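Local coordinates for protein thin, isoform D (Drosophila melanogaster, PDB 6XG7) that is probably a zinc-binding ubiquitin-protein transferase, of which this chain is the NHL-repeat region, a beta-propeller linked to protein-protein interaction, at residues T46-L51 with E300-Q305; I103-I108 with I116-P121; N160-V165 with V173-S178; H208-F213 with S221-E226. One frame throughout, in Å; residues are numbered along the deposited sequence. Where two conformers were deposited one is given.

Contact 1 of 4, residues T46-L51 with E300-Q305; sequences TWPRGL and ENHRVQ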
loop_
_atom_site.group_PDB
_atom_site.type_symbol
_atom_site.label_atom_id
_atom_site.label_comp_id
_atom_site.label_asym_id
_atom_site.label_seq_id
_atom_site.Cartn_x
_atom_site.Cartn_y
_atom_site.Cartn_z
ATOM N N THR A 46 12.651 -9.932 4.346
ATOM C CA THR A 46 13.722 -8.992 4.652
ATOM C C THR A 46 13.230 -7.627 4.200
ATOM O O THR A 46 13.143 -7.361 2.995
ATOM C CB THR A 46 15.061 -9.383 4.031
ATOM O OG1 THR A 46 15.399 -10.731 4.408
ATOM C CG2 THR A 46 16.139 -8.451 4.552
ATOM N N TRP A 47 12.850 -6.799 5.167
ATOM C CA TRP A 47 12.340 -5.453 4.940
ATOM C C TRP A 47 11.144 -5.443 3.999
ATOM O O TRP A 47 11.164 -4.792 2.949
ATOM C CB TRP A 47 13.453 -4.488 4.511
ATOM C CG TRP A 47 14.477 -4.362 5.649
ATOM C CD1 TRP A 47 14.262 -3.812 6.893
ATOM C CD2 TRP A 47 15.835 -4.839 5.663
ATOM N NE1 TRP A 47 15.410 -3.900 7.661
ATOM C CE2 TRP A 47 16.383 -4.526 6.930
ATOM C CE3 TRP A 47 16.646 -5.480 4.721
ATOM C CZ2 TRP A 47 17.688 -4.856 7.276
ATOM C CZ3 TRP A 47 17.943 -5.800 5.068
ATOM C CH2 TRP A 47 18.443 -5.502 6.335
ATOM N N PRO A 48 10.072 -6.129 4.363
ATOM C CA PRO A 48 8.854 -6.095 3.546
ATOM C C PRO A 48 8.229 -4.707 3.532
ATOM O O PRO A 48 8.353 -3.933 4.485
ATOM C CB PRO A 48 7.939 -7.095 4.261
ATOM C CG PRO A 48 8.367 -7.028 5.694
ATOM C CD PRO A 48 9.850 -6.768 5.674
ATOM N N ARG A 49 7.535 -4.407 2.436
ATOM C CA ARG A 49 6.972 -3.075 2.237
ATOM C C ARG A 49 5.487 -3.150 1.928
ATOM O O ARG A 49 4.662 -3.129 2.850
ATOM C CB ARG A 49 7.794 -2.299 1.205
ATOM C CG ARG A 49 9.214 -2.040 1.707
ATOM C CD ARG A 49 9.903 -0.952 0.934
ATOM N NE ARG A 49 11.337 -0.875 1.219
ATOM C CZ ARG A 49 11.923 0.017 2.022
ATOM N NH1 ARG A 49 11.211 0.941 2.669
ATOM N NH2 ARG A 49 13.243 -0.027 2.181
ATOM N N GLY A 50 5.130 -3.235 0.648
ATOM C CA GLY A 50 3.734 -3.277 0.280
ATOM C C GLY A 50 3.052 -4.566 0.695
ATOM O O GLY A 50 3.663 -5.623 0.835
ATOM N N LEU A 51 1.747 -4.455 0.884
ATOM C CA LEU A 51 0.887 -5.561 1.253
ATOM C C LEU A 51 -0.417 -5.442 0.480
ATOM O O LEU A 51 -0.911 -4.344 0.242
ATOM C CB LEU A 51 0.586 -5.397 2.750
ATOM C CG LEU A 51 -0.009 -6.477 3.607
ATOM C CD1 LEU A 51 0.776 -7.759 3.452
ATOM C CD2 LEU A 51 0.013 -5.969 5.046
ATOM N N GLU A 300 10.612 -3.021 9.986
ATOM C CA GLU A 300 11.786 -3.098 10.850
ATOM C C GLU A 300 11.832 -4.401 11.652
ATOM O O GLU A 300 12.919 -4.863 12.028
ATOM C CB GLU A 300 11.759 -1.861 11.745
ATOM C CG GLU A 300 13.068 -1.337 12.230
ATOM C CD GLU A 300 14.048 -0.951 11.125
ATOM O OE1 GLU A 300 15.213 -1.329 11.274
ATOM O OE2 GLU A 300 13.678 -0.266 10.138
ATOM N N ASN A 301 10.682 -5.014 11.919
ATOM C CA ASN A 301 10.610 -6.321 12.558
ATOM C C ASN A 301 10.417 -7.455 11.556
ATOM O O ASN A 301 10.212 -8.606 11.958
ATOM C CB ASN A 301 9.480 -6.332 13.585
ATOM C CG ASN A 301 9.786 -5.475 14.785
ATOM O OD1 ASN A 301 10.879 -5.562 15.353
ATOM N ND2 ASN A 301 8.836 -4.624 15.172
ATOM N N HIS A 302 10.480 -7.153 10.260
ATOM C CA HIS A 302 10.463 -8.160 9.201
ATOM C C HIS A 302 9.239 -9.055 9.298
ATOM O O HIS A 302 9.327 -10.272 9.115
ATOM C CB HIS A 302 11.736 -9.002 9.223
ATOM C CG HIS A 302 12.981 -8.194 9.147
ATOM N ND1 HIS A 302 13.460 -7.677 7.967
ATOM C CD2 HIS A 302 13.850 -7.816 10.111
ATOM C CE1 HIS A 302 14.580 -7.016 8.208
ATOM N NE2 HIS A 302 14.837 -7.087 9.503
ATOM N N ARG A 303 8.082 -8.462 9.585
ATOM C CA ARG A 303 6.908 -9.285 9.829
ATOM C C ARG A 303 5.652 -8.589 9.329
ATOM O O ARG A 303 5.625 -7.378 9.100
ATOM C CB ARG A 303 6.740 -9.641 11.312
ATOM C CG ARG A 303 6.448 -8.430 12.199
ATOM C CD ARG A 303 6.292 -8.831 13.672
ATOM N NE ARG A 303 6.211 -7.643 14.514
ATOM C CZ ARG A 303 6.094 -7.679 15.842
ATOM N NH1 ARG A 303 5.990 -8.840 16.471
ATOM N NH2 ARG A 303 6.074 -6.568 16.547
ATOM N N VAL A 304 4.613 -9.399 9.161
ATOM C CA VAL A 304 3.254 -8.956 8.906
ATOM C C VAL A 304 2.428 -9.397 10.101
ATOM O O VAL A 304 2.527 -10.546 10.538
ATOM C CB VAL A 304 2.699 -9.567 7.607
ATOM C CG1 VAL A 304 1.204 -9.274 7.500
ATOM C CG2 VAL A 304 3.479 -9.020 6.402
ATOM N N GLN A 305 1.642 -8.475 10.645
ATOM C CA GLN A 305 0.742 -8.758 11.754
ATOM C C GLN A 305 -0.691 -8.572 11.286
ATOM O O GLN A 305 -0.983 -7.671 10.496
ATOM C CB GLN A 305 1.027 -7.824 12.924
ATOM C CG GLN A 305 2.409 -8.038 13.516
ATOM C CD GLN A 305 3.002 -6.773 14.070
ATOM O OE1 GLN A 305 3.547 -5.964 13.325
ATOM N NE2 GLN A 305 2.901 -6.585 15.383
#
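His302 ND1 accepts the backbone N-H of Trp47, N to ND1 3.0 Å, in a nearly straight bond of 168° at the hydrogen. The donor lies only 12° out of the imidazole plane, so the N-H meets ND1 close to the ring plane. That bond helps to fix the rotation of the imidazole, and the same ring then meets the Trp47 side chain edge-to-face. His302 CE1 lies over one face of the indole, displaced toward the rim, and comes within 3.3 Å of Trp47 NE1; the planes of the imidazole and the five-membered ring are 58° apart. Both side chains have CG beside the backbone N, and they lie side by side, pointing the same way. An alanine in place of Trp47 would probably leave His302 CE1 without the indole face it lies over, and the imidazole freer to turn. His302 and Arg303 both face Asp298, a G1 beta bulge at the start of strand 303-306. The contact joins the predicted last NHL repeat to the loop before strand 51-54, in the predicted first, the two segments 249 residues apart in sequence. Deeper in, Pro48 CD packs on the backbone at His302 CA, 3.8 Å away. Further along, Leu51 CD1 touches Val304 CG2 at 4.2 Å, and both side chains also pack against Val61 of strand 58-63. Arg303 CB points away from 46-51, and the guanidinium is held by a salt bridge to Asp298 and a hydrogen bond to Gly276 O.

Contact 2 of 4, residues I103-I108 with I116-P121; sequences IGQYII and IQVLDP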
loop_
_atom_site.group_PDB
_atom_site.type_symbol
_atom_site.label_atom_id
_atom_site.label_comp_id
_atom_site.label_asym_id
_atom_site.label_seq_id
_atom_site.Cartn_x
_atom_site.Cartn_y
_atom_site.Cartn_z
ATOM N N ILE A 103 -9.286 -9.281 -11.652
ATOM C CA ILE A 103 -9.169 -10.585 -12.297
ATOM C C ILE A 103 -7.968 -11.371 -11.772
ATOM O O ILE A 103 -7.492 -12.313 -12.426
ATOM C CB ILE A 103 -9.169 -10.470 -13.828
ATOM C CG1 ILE A 103 -8.093 -9.490 -14.312
ATOM C CG2 ILE A 103 -10.553 -10.061 -14.311
ATOM C CD1 ILE A 103 -7.784 -9.622 -15.787
ATOM N N GLY A 104 -7.461 -10.992 -10.601
ATOM C CA GLY A 104 -6.432 -11.769 -9.946
ATOM C C GLY A 104 -5.015 -11.483 -10.393
ATOM O O GLY A 104 -4.091 -12.175 -9.946
ATOM N N GLN A 105 -4.800 -10.485 -11.240
ATOM C CA GLN A 105 -3.445 -10.160 -11.663
ATOM C C GLN A 105 -2.715 -9.414 -10.557
ATOM O O GLN A 105 -3.315 -8.660 -9.797
ATOM C CB GLN A 105 -3.476 -9.301 -12.929
ATOM C CG GLN A 105 -4.101 -10.032 -14.113
ATOM C CD GLN A 105 -4.260 -9.175 -15.341
ATOM O OE1 GLN A 105 -4.418 -7.955 -15.266
ATOM N NE2 GLN A 105 -4.248 -9.826 -16.493
ATOM N N TYR A 106 -1.410 -9.655 -10.474
ATOM C CA TYR A 106 -0.534 -8.946 -9.549
ATOM C C TYR A 106 0.063 -7.732 -10.244
ATOM O O TYR A 106 0.595 -7.841 -11.354
ATOM C CB TYR A 106 0.592 -9.860 -9.059
ATOM C CG TYR A 106 0.100 -11.046 -8.272
ATOM C CD1 TYR A 106 -0.107 -10.950 -6.920
ATOM C CD2 TYR A 106 -0.192 -12.252 -8.890
ATOM C CE1 TYR A 106 -0.580 -12.026 -6.187
ATOM C CE2 TYR A 106 -0.670 -13.333 -8.171
ATOM C CZ TYR A 106 -0.858 -13.219 -6.812
ATOM O OH TYR A 106 -1.348 -14.264 -6.058
ATOM N N ILE A 107 -0.032 -6.586 -9.591
ATOM C CA ILE A 107 0.523 -5.329 -10.080
ATOM C C ILE A 107 1.619 -4.929 -9.103
ATOM O O ILE A 107 1.344 -4.719 -7.916
ATOM C CB ILE A 107 -0.543 -4.223 -10.148
ATOM C CG1 ILE A 107 -1.889 -4.737 -10.687
ATOM C CG2 ILE A 107 0.004 -3.016 -10.889
ATOM C CD1 ILE A 107 -1.842 -5.292 -12.055
ATOM N N ILE A 108 2.850 -4.784 -9.599
ATOM C CA ILE A 108 4.016 -4.546 -8.751
ATOM C C ILE A 108 4.677 -3.234 -9.141
ATOM O O ILE A 108 4.974 -3.001 -10.324
ATOM C CB ILE A 108 5.044 -5.689 -8.866
ATOM C CG1 ILE A 108 4.611 -6.923 -8.077
ATOM C CG2 ILE A 108 6.408 -5.254 -8.313
ATOM C CD1 ILE A 108 3.569 -7.681 -8.680
ATOM N N ILE A 116 6.396 -0.461 -13.625
ATOM C CA ILE A 116 5.335 -1.320 -13.115
ATOM C C ILE A 116 5.384 -2.634 -13.882
ATOM O O ILE A 116 5.591 -2.636 -15.104
ATOM C CB ILE A 116 3.954 -0.660 -13.320
ATOM C CG1 ILE A 116 3.884 0.741 -12.695
ATOM C CG2 ILE A 116 2.849 -1.569 -12.774
ATOM C CD1 ILE A 116 4.251 0.810 -11.252
ATOM N N GLN A 117 5.145 -3.742 -13.180
ATOM C CA GLN A 117 4.983 -5.038 -13.827
ATOM C C GLN A 117 3.617 -5.626 -13.496
ATOM O O GLN A 117 3.111 -5.479 -12.381
ATOM C CB GLN A 117 6.094 -6.023 -13.442
ATOM C CG GLN A 117 7.465 -5.586 -13.886
ATOM C CD GLN A 117 8.491 -6.683 -13.748
ATOM O OE1 GLN A 117 8.357 -7.754 -14.334
ATOM N NE2 GLN A 117 9.508 -6.434 -12.946
ATOM N N VAL A 118 3.020 -6.259 -14.497
ATOM C CA VAL A 118 1.765 -6.973 -14.361
ATOM C C VAL A 118 2.036 -8.452 -14.588
ATOM O O VAL A 118 2.619 -8.835 -15.608
ATOM C CB VAL A 118 0.710 -6.456 -15.353
ATOM C CG1 VAL A 118 -0.590 -7.191 -15.159
ATOM C CG2 VAL A 118 0.522 -4.955 -15.235
ATOM N N LEU A 119 1.609 -9.280 -13.643
ATOM C CA LEU A 119 1.769 -10.723 -13.721
ATOM C C LEU A 119 0.398 -11.374 -13.613
ATOM O O LEU A 119 -0.509 -10.830 -12.990
ATOM C CB LEU A 119 2.715 -11.212 -12.623
ATOM C CG LEU A 119 4.102 -10.536 -12.636
ATOM C CD1 LEU A 119 4.161 -9.464 -11.558
ATOM C CD2 LEU A 119 5.223 -11.549 -12.462
ATOM N N ASP A 120 0.244 -12.524 -14.254
ATOM C CA ASP A 120 -1.062 -13.169 -14.251
ATOM C C ASP A 120 -1.328 -13.774 -12.875
ATOM O O ASP A 120 -0.472 -13.678 -11.982
ATOM C CB ASP A 120 -1.213 -14.133 -15.438
ATOM C CG ASP A 120 -0.570 -15.489 -15.224
ATOM O OD1 ASP A 120 -0.046 -15.788 -14.135
ATOM O OD2 ASP A 120 -0.606 -16.275 -16.200
ATOM N N PRO A 121 -2.521 -14.332 -12.641
ATOM C CA PRO A 121 -2.861 -14.809 -11.291
ATOM C C PRO A 121 -1.987 -15.940 -10.801
ATOM O O PRO A 121 -2.047 -16.263 -9.610
ATOM C CB PRO A 121 -4.325 -15.262 -11.432
ATOM C CG PRO A 121 -4.843 -14.490 -12.589
ATOM C CD PRO A 121 -3.684 -14.382 -13.542
#
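Ile108 meets Leu119 diagonally on one face of the strand pair, methyl against methyl: Ile108 CD1 and Leu119 CD1 are 3.4 Å apart, closer than two methyl carbons normally come. Ile108, Pro121 and Tyr106 have the largest areas buried here. CG1 of Ile108 stands beside its backbone N, and chi2 of 75° then places CD1 on the leucine methyl. Tyr106 shares this face of the sheet, but its ring works differently. It turns its edge to the chain leaving the partner strand, with Asp120 O in the ring plane 3.4 Å from CD2 and Pro121 O also in plane near CE2. Pro121 folds over the turn before the first strand: its CG lies 3.4 Å from Ile103 O, and its CA makes a CH...O contact with Gly104 O. At Gly104 a CB would crowd Pro121 CG and clash with Ile103 O, so glycine is needed here. Between these ends the backbones pair as an antiparallel hairpin, 165° between strand directions. Tyr106 with Leu119 and Ile108 with Gln117 are hydrogen-bonded pairs, and Ile107 with Val118 is the non-hydrogen-bonded pair between them. Leu119 N reaches Tyr106 O at 2.9 Å with an angle of 167° at the hydrogen. On the reverse face Ile107 CD1 lies 3.8 Å from Val118 CG1. These are the two middle strands of an antiparallel four-stranded propeller blade, flanked by strands 98-100 and 125-129. The Tyr106 and Ile108 face packs on strand 68-72, while Ile107 turns to strand 142-147.

Contact 3 of 4, residues N160-V165 with V173-S178; sequences NHRVQV and VGKFGS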
loop_
_atom_site.group_PDB
_atom_site.type_symbol
_atom_site.label_atom_id
_atom_site.label_comp_id
_atom_site.label_asym_id
_atom_site.label_seq_id
_atom_site.Cartn_x
_atom_site.Cartn_y
_atom_site.Cartn_z
ATOM N N ASN A 160 8.500 12.201 -8.185
ATOM C CA ASN A 160 7.853 13.175 -9.052
ATOM C C ASN A 160 6.639 13.821 -8.391
ATOM O O ASN A 160 5.937 14.604 -9.033
ATOM C CB ASN A 160 7.465 12.539 -10.388
ATOM C CG ASN A 160 8.666 12.201 -11.248
ATOM O OD1 ASN A 160 9.720 12.835 -11.164
ATOM N ND2 ASN A 160 8.513 11.183 -12.077
ATOM N N HIS A 161 6.385 13.513 -7.117
ATOM C CA HIS A 161 5.341 14.145 -6.307
ATOM C C HIS A 161 3.982 14.118 -7.006
ATOM O O HIS A 161 3.224 15.085 -7.024
ATOM C CB HIS A 161 5.770 15.543 -5.870
ATOM C CG HIS A 161 7.127 15.557 -5.233
ATOM N ND1 HIS A 161 7.389 14.933 -4.030
ATOM C CD2 HIS A 161 8.306 16.079 -5.649
ATOM C CE1 HIS A 161 8.664 15.090 -3.724
ATOM N NE2 HIS A 161 9.244 15.777 -4.693
ATOM N N ARG A 162 3.645 12.948 -7.543
ATOM C CA ARG A 162 2.427 12.840 -8.326
ATOM C C ARG A 162 1.878 11.425 -8.291
ATOM O O ARG A 162 2.573 10.460 -7.956
ATOM C CB ARG A 162 2.667 13.265 -9.777
ATOM C CG ARG A 162 3.578 12.312 -10.546
ATOM C CD ARG A 162 3.992 12.909 -11.864
ATOM N NE ARG A 162 4.826 12.013 -12.647
ATOM C CZ ARG A 162 5.315 12.346 -13.836
ATOM N NH1 ARG A 162 5.006 13.529 -14.356
ATOM N NH2 ARG A 162 6.060 11.512 -14.528
ATOM N N VAL A 163 0.620 11.321 -8.689
ATOM C CA VAL A 163 -0.044 10.068 -8.998
ATOM C C VAL A 163 -0.192 10.005 -10.506
ATOM O O VAL A 163 -0.606 10.984 -11.135
ATOM C CB VAL A 163 -1.425 10.015 -8.315
ATOM C CG1 VAL A 163 -2.193 8.793 -8.752
ATOM C CG2 VAL A 163 -1.270 10.030 -6.816
ATOM N N GLN A 164 0.110 8.854 -11.084
ATOM C CA GLN A 164 -0.152 8.604 -12.491
ATOM C C GLN A 164 -1.151 7.463 -12.616
ATOM O O GLN A 164 -1.162 6.519 -11.817
ATOM C CB GLN A 164 1.115 8.262 -13.265
ATOM C CG GLN A 164 2.135 9.364 -13.344
ATOM C CD GLN A 164 3.190 9.061 -14.377
ATOM O OE1 GLN A 164 2.911 9.070 -15.575
ATOM N NE2 GLN A 164 4.391 8.740 -13.923
ATOM N N VAL A 165 -2.002 7.564 -13.633
ATOM C CA VAL A 165 -3.111 6.649 -13.870
ATOM C C VAL A 165 -2.932 6.020 -15.246
ATOM O O VAL A 165 -2.640 6.716 -16.229
ATOM C CB VAL A 165 -4.479 7.358 -13.774
ATOM C CG1 VAL A 165 -5.606 6.345 -13.869
ATOM C CG2 VAL A 165 -4.572 8.170 -12.479
ATOM N N VAL A 173 -3.149 7.287 -18.942
ATOM C CA VAL A 173 -4.457 7.927 -18.873
ATOM C C VAL A 173 -4.345 9.374 -18.404
ATOM O O VAL A 173 -4.918 10.273 -19.020
ATOM C CB VAL A 173 -5.427 7.119 -17.982
ATOM C CG1 VAL A 173 -6.737 7.881 -17.765
ATOM C CG2 VAL A 173 -5.673 5.760 -18.604
ATOM N N GLY A 174 -3.640 9.615 -17.297
ATOM C CA GLY A 174 -3.558 10.960 -16.755
ATOM C C GLY A 174 -2.720 10.985 -15.498
ATOM O O GLY A 174 -2.159 9.974 -15.081
ATOM N N LYS A 175 -2.622 12.167 -14.898
ATOM C CA LYS A 175 -1.787 12.336 -13.718
ATOM C C LYS A 175 -2.279 13.545 -12.946
ATOM O O LYS A 175 -2.978 14.404 -13.491
ATOM C CB LYS A 175 -0.314 12.523 -14.101
ATOM C CG LYS A 175 -0.022 13.823 -14.858
ATOM C CD LYS A 175 1.457 13.914 -15.252
ATOM C CE LYS A 175 1.823 15.258 -15.885
ATOM N NZ LYS A 175 1.264 15.370 -17.249
ATOM N N PHE A 176 -1.891 13.604 -11.673
ATOM C CA PHE A 176 -2.185 14.760 -10.843
ATOM C C PHE A 176 -1.191 14.820 -9.694
ATOM O O PHE A 176 -0.603 13.808 -9.306
ATOM C CB PHE A 176 -3.635 14.785 -10.344
ATOM C CG PHE A 176 -4.093 13.522 -9.691
ATOM C CD1 PHE A 176 -3.977 13.355 -8.326
ATOM C CD2 PHE A 176 -4.712 12.532 -10.433
ATOM C CE1 PHE A 176 -4.438 12.196 -7.720
ATOM C CE2 PHE A 176 -5.163 11.380 -9.843
ATOM C CZ PHE A 176 -5.022 11.208 -8.480
ATOM N N GLY A 177 -0.991 16.019 -9.189
ATOM C CA GLY A 177 -0.118 16.253 -8.065
ATOM C C GLY A 177 1.189 16.893 -8.486
ATOM O O GLY A 177 1.717 16.652 -9.582
ATOM N N SER A 178 1.723 17.722 -7.597
ATOM C CA SER A 178 3.046 18.293 -7.769
ATOM C C SER A 178 3.550 18.719 -6.397
ATOM O O SER A 178 2.823 18.678 -5.401
ATOM C CB SER A 178 3.020 19.451 -8.764
ATOM O OG SER A 178 2.087 20.421 -8.355
HETATM O O HOH W 1 4.667 16.709 -10.395
#
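Phe176 has CG between its backbone N and carbonyl carbon (chi1 51°), and Val163 has CG1 anti to the backbone N (chi1 174°); the two side chains lie side by side. Val163 CB sits over one face of the phenyl ring, 4.0 Å from its centroid and 22° off the normal, a CH-pi contact. Its CG1 meets the ring tip, 3.7 Å from Phe176 CZ, while Val165 CG2 reaches CE2. Beneath them the backbones pair antiparallel. Val163 N donates to Phe176 O at 2.8 Å, nearly along the C=O axis, and Phe176 N returns the bond to Val163 O. At the other end Val165 O accepts from both Val173 N, at 2.8 Å, and Gly174 N, at 3.2 Å, the donors coming from the same face of its plane. This double grip is a classic beta bulge. It lies in a hairpin of strands 162-166 and 172-179, which sit side by side in one propeller sheet although the predicted NHL repeat boundary falls between them. On the reverse face the Lys175 chain passes Arg162, its CD 3.7 Å from Arg162 NH1. The like charges are directed to separate acids, Arg162 to Asp157 and Lys175 to Asp136. A water donates to both Asn160 O and Gly177 O.

Contact 4 of 4, residues H208-F213 with S221-E226; sequences HRIQIF and STVGGE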
loop_
_atom_site.group_PDB
_atom_site.type_symbol
_atom_site.label_atom_id
_atom_site.label_comp_id
_atom_site.label_asym_id
_atom_site.label_seq_id
_atom_site.Cartn_x
_atom_site.Cartn_y
_atom_site.Cartn_z
ATOM N N HIS A 208 2.514 14.896 6.348
ATOM C CA HIS A 208 1.853 14.352 7.537
ATOM C C HIS A 208 0.336 14.357 7.395
ATOM O O HIS A 208 -0.401 14.661 8.336
ATOM C CB HIS A 208 2.305 15.096 8.796
ATOM C CG HIS A 208 3.783 15.193 8.905
ATOM N ND1 HIS A 208 4.588 14.085 9.066
ATOM C CD2 HIS A 208 4.610 16.263 8.872
ATOM C CE1 HIS A 208 5.849 14.468 9.120
ATOM N NE2 HIS A 208 5.889 15.785 9.008
ATOM N N ARG A 209 -0.141 13.985 6.214
ATOM C CA ARG A 209 -1.566 14.040 5.945
ATOM C C ARG A 209 -1.929 13.011 4.886
ATOM O O ARG A 209 -1.076 12.505 4.154
ATOM C CB ARG A 209 -1.999 15.448 5.495
ATOM C CG ARG A 209 -1.432 15.840 4.130
ATOM C CD ARG A 209 -1.660 17.280 3.774
ATOM N NE ARG A 209 -1.106 17.556 2.452
ATOM C CZ ARG A 209 -1.128 18.747 1.874
ATOM N NH1 ARG A 209 -1.707 19.768 2.480
ATOM N NH2 ARG A 209 -0.588 18.909 0.686
ATOM N N ILE A 210 -3.216 12.698 4.834
ATOM C CA ILE A 210 -3.812 11.962 3.728
ATOM C C ILE A 210 -4.541 12.972 2.851
ATOM O O ILE A 210 -5.263 13.846 3.349
ATOM C CB ILE A 210 -4.754 10.859 4.230
ATOM C CG1 ILE A 210 -4.003 9.515 4.365
ATOM C CG2 ILE A 210 -5.858 10.587 3.234
ATOM C CD1 ILE A 210 -2.826 9.509 5.263
ATOM N N GLN A 211 -4.350 12.873 1.549
ATOM C CA GLN A 211 -5.057 13.723 0.606
ATOM C C GLN A 211 -5.961 12.854 -0.244
ATOM O O GLN A 211 -5.548 11.795 -0.721
ATOM C CB GLN A 211 -4.106 14.540 -0.262
ATOM C CG GLN A 211 -3.517 15.730 0.469
ATOM C CD GLN A 211 -3.223 16.881 -0.456
ATOM O OE1 GLN A 211 -2.308 16.807 -1.265
ATOM N NE2 GLN A 211 -4.004 17.943 -0.355
ATOM N N ILE A 212 -7.196 13.304 -0.424
ATOM C CA ILE A 212 -8.219 12.540 -1.122
ATOM C C ILE A 212 -8.628 13.331 -2.351
ATOM O O ILE A 212 -9.006 14.503 -2.241
ATOM C CB ILE A 212 -9.413 12.240 -0.206
ATOM C CG1 ILE A 212 -8.911 11.506 1.044
ATOM C CG2 ILE A 212 -10.460 11.413 -0.934
ATOM C CD1 ILE A 212 -10.008 11.082 1.982
ATOM N N PHE A 213 -8.528 12.694 -3.515
ATOM C CA PHE A 213 -8.791 13.282 -4.812
ATOM C C PHE A 213 -9.933 12.528 -5.485
ATOM O O PHE A 213 -10.190 11.365 -5.192
ATOM C CB PHE A 213 -7.582 13.114 -5.737
ATOM C CG PHE A 213 -6.317 13.769 -5.257
ATOM C CD1 PHE A 213 -5.460 13.106 -4.386
ATOM C CD2 PHE A 213 -5.938 15.016 -5.735
ATOM C CE1 PHE A 213 -4.272 13.691 -3.984
ATOM C CE2 PHE A 213 -4.755 15.599 -5.331
ATOM C CZ PHE A 213 -3.929 14.934 -4.454
ATOM N N SER A 221 -10.601 16.420 -0.212
ATOM C CA SER A 221 -10.422 16.697 1.204
ATOM C C SER A 221 -9.032 16.269 1.652
ATOM O O SER A 221 -8.282 15.609 0.926
ATOM C CB SER A 221 -11.481 15.978 2.034
ATOM O OG SER A 221 -11.253 14.583 2.000
ATOM N N THR A 222 -8.698 16.693 2.858
ATOM C CA THR A 222 -7.479 16.319 3.541
ATOM C C THR A 222 -7.892 15.697 4.861
ATOM O O THR A 222 -8.864 16.136 5.487
ATOM C CB THR A 222 -6.618 17.554 3.816
ATOM O OG1 THR A 222 -6.280 18.175 2.574
ATOM C CG2 THR A 222 -5.347 17.173 4.552
ATOM N N VAL A 223 -7.153 14.683 5.280
ATOM C CA VAL A 223 -7.334 14.066 6.583
ATOM C C VAL A 223 -6.040 14.242 7.348
ATOM O O VAL A 223 -4.964 13.887 6.850
ATOM C CB VAL A 223 -7.692 12.575 6.472
ATOM C CG1 VAL A 223 -7.794 11.968 7.873
ATOM C CG2 VAL A 223 -8.981 12.387 5.674
ATOM N N GLY A 224 -6.143 14.810 8.532
ATOM C CA GLY A 224 -5.026 14.864 9.429
ATOM C C GLY A 224 -4.072 16.014 9.162
ATOM O O GLY A 224 -4.292 16.924 8.350
ATOM N N GLY A 225 -2.960 15.921 9.873
ATOM C CA GLY A 225 -1.916 16.923 9.913
ATOM C C GLY A 225 -0.922 16.476 10.962
ATOM O O GLY A 225 -1.130 15.472 11.645
ATOM N N GLU A 226 0.162 17.233 11.086
ATOM C CA GLU A 226 1.306 16.767 11.859
ATOM C C GLU A 226 0.996 16.724 13.358
ATOM O O GLU A 226 0.563 17.723 13.947
ATOM C CB GLU A 226 2.487 17.702 11.613
ATOM C CG GLU A 226 3.737 17.280 12.333
ATOM C CD GLU A 226 4.910 18.168 12.032
ATOM O OE1 GLU A 226 4.811 19.027 11.120
ATOM O OE2 GLU A 226 5.929 18.012 12.729
#
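His208 lies alongside Glu226, and the glutamate chain runs past the ring. Glu226 CB is 3.8 Å from His208 CB. CG, anti to the backbone N (chi1 -178°), makes an off-centre CH-pi contact, 4.1 Å from the ring centroid. With the chain extended beyond CG, CD comes 3.7 Å from His208 CD2, and at the tip OE1 comes 3.6 Å from the same CD2. OE1 is not hydrogen-bonded to NE2, which lies 4.0 Å away; the ring and carboxylate planes are 42° apart. The other ring nitrogen, ND1, accepts the N-H of Phe235. An alanine at His208 would probably leave that N-H without its acceptor and the aliphatic part of Glu226 without a ring to lie against. Arg209 CD touches Thr222 CG2, while its guanidinium forms a salt bridge with Asp204, which His208 and Arg209 both face in a G1 beta bulge. The strands pair antiparallel, with straight bonds between Ile210 and Val223: Val223 N reaches Ile210 O at 2.8 Å and 170°. Ile212 CD1 packs on Val223 CG2 at 4.0 Å. The hairpin of strands 209-214 and 219-223 is the outer part of a beta-propeller blade: strand 199-204 flanks the first strand, and Ile210 and Ile212 pack on strand 247-251.

In the fold
The four contacts are spread round the beta-propeller. Contacts 2, 3 and 4 follow one another along the chain, each a hairpin between neighbouring strands, and all fall in the long span whose ends contact 1 brings together. Contacts 3 and 4 belong to the same mixed sheet, their centres about 17 Å apart, and they touch where Phe176 CE1 lies 3.5 Å from Phe213 CG. Contact 2 is in a separate four-stranded sheet, its centre about 21 Å from that of contact 3. Contacts 1 and 3 lie on opposite sides of the chain's centre, as do contacts 2 and 4. The hairpins build individual blades, whereas contact 1 joins the predicted first and last repeats, consistent with closure of the ring.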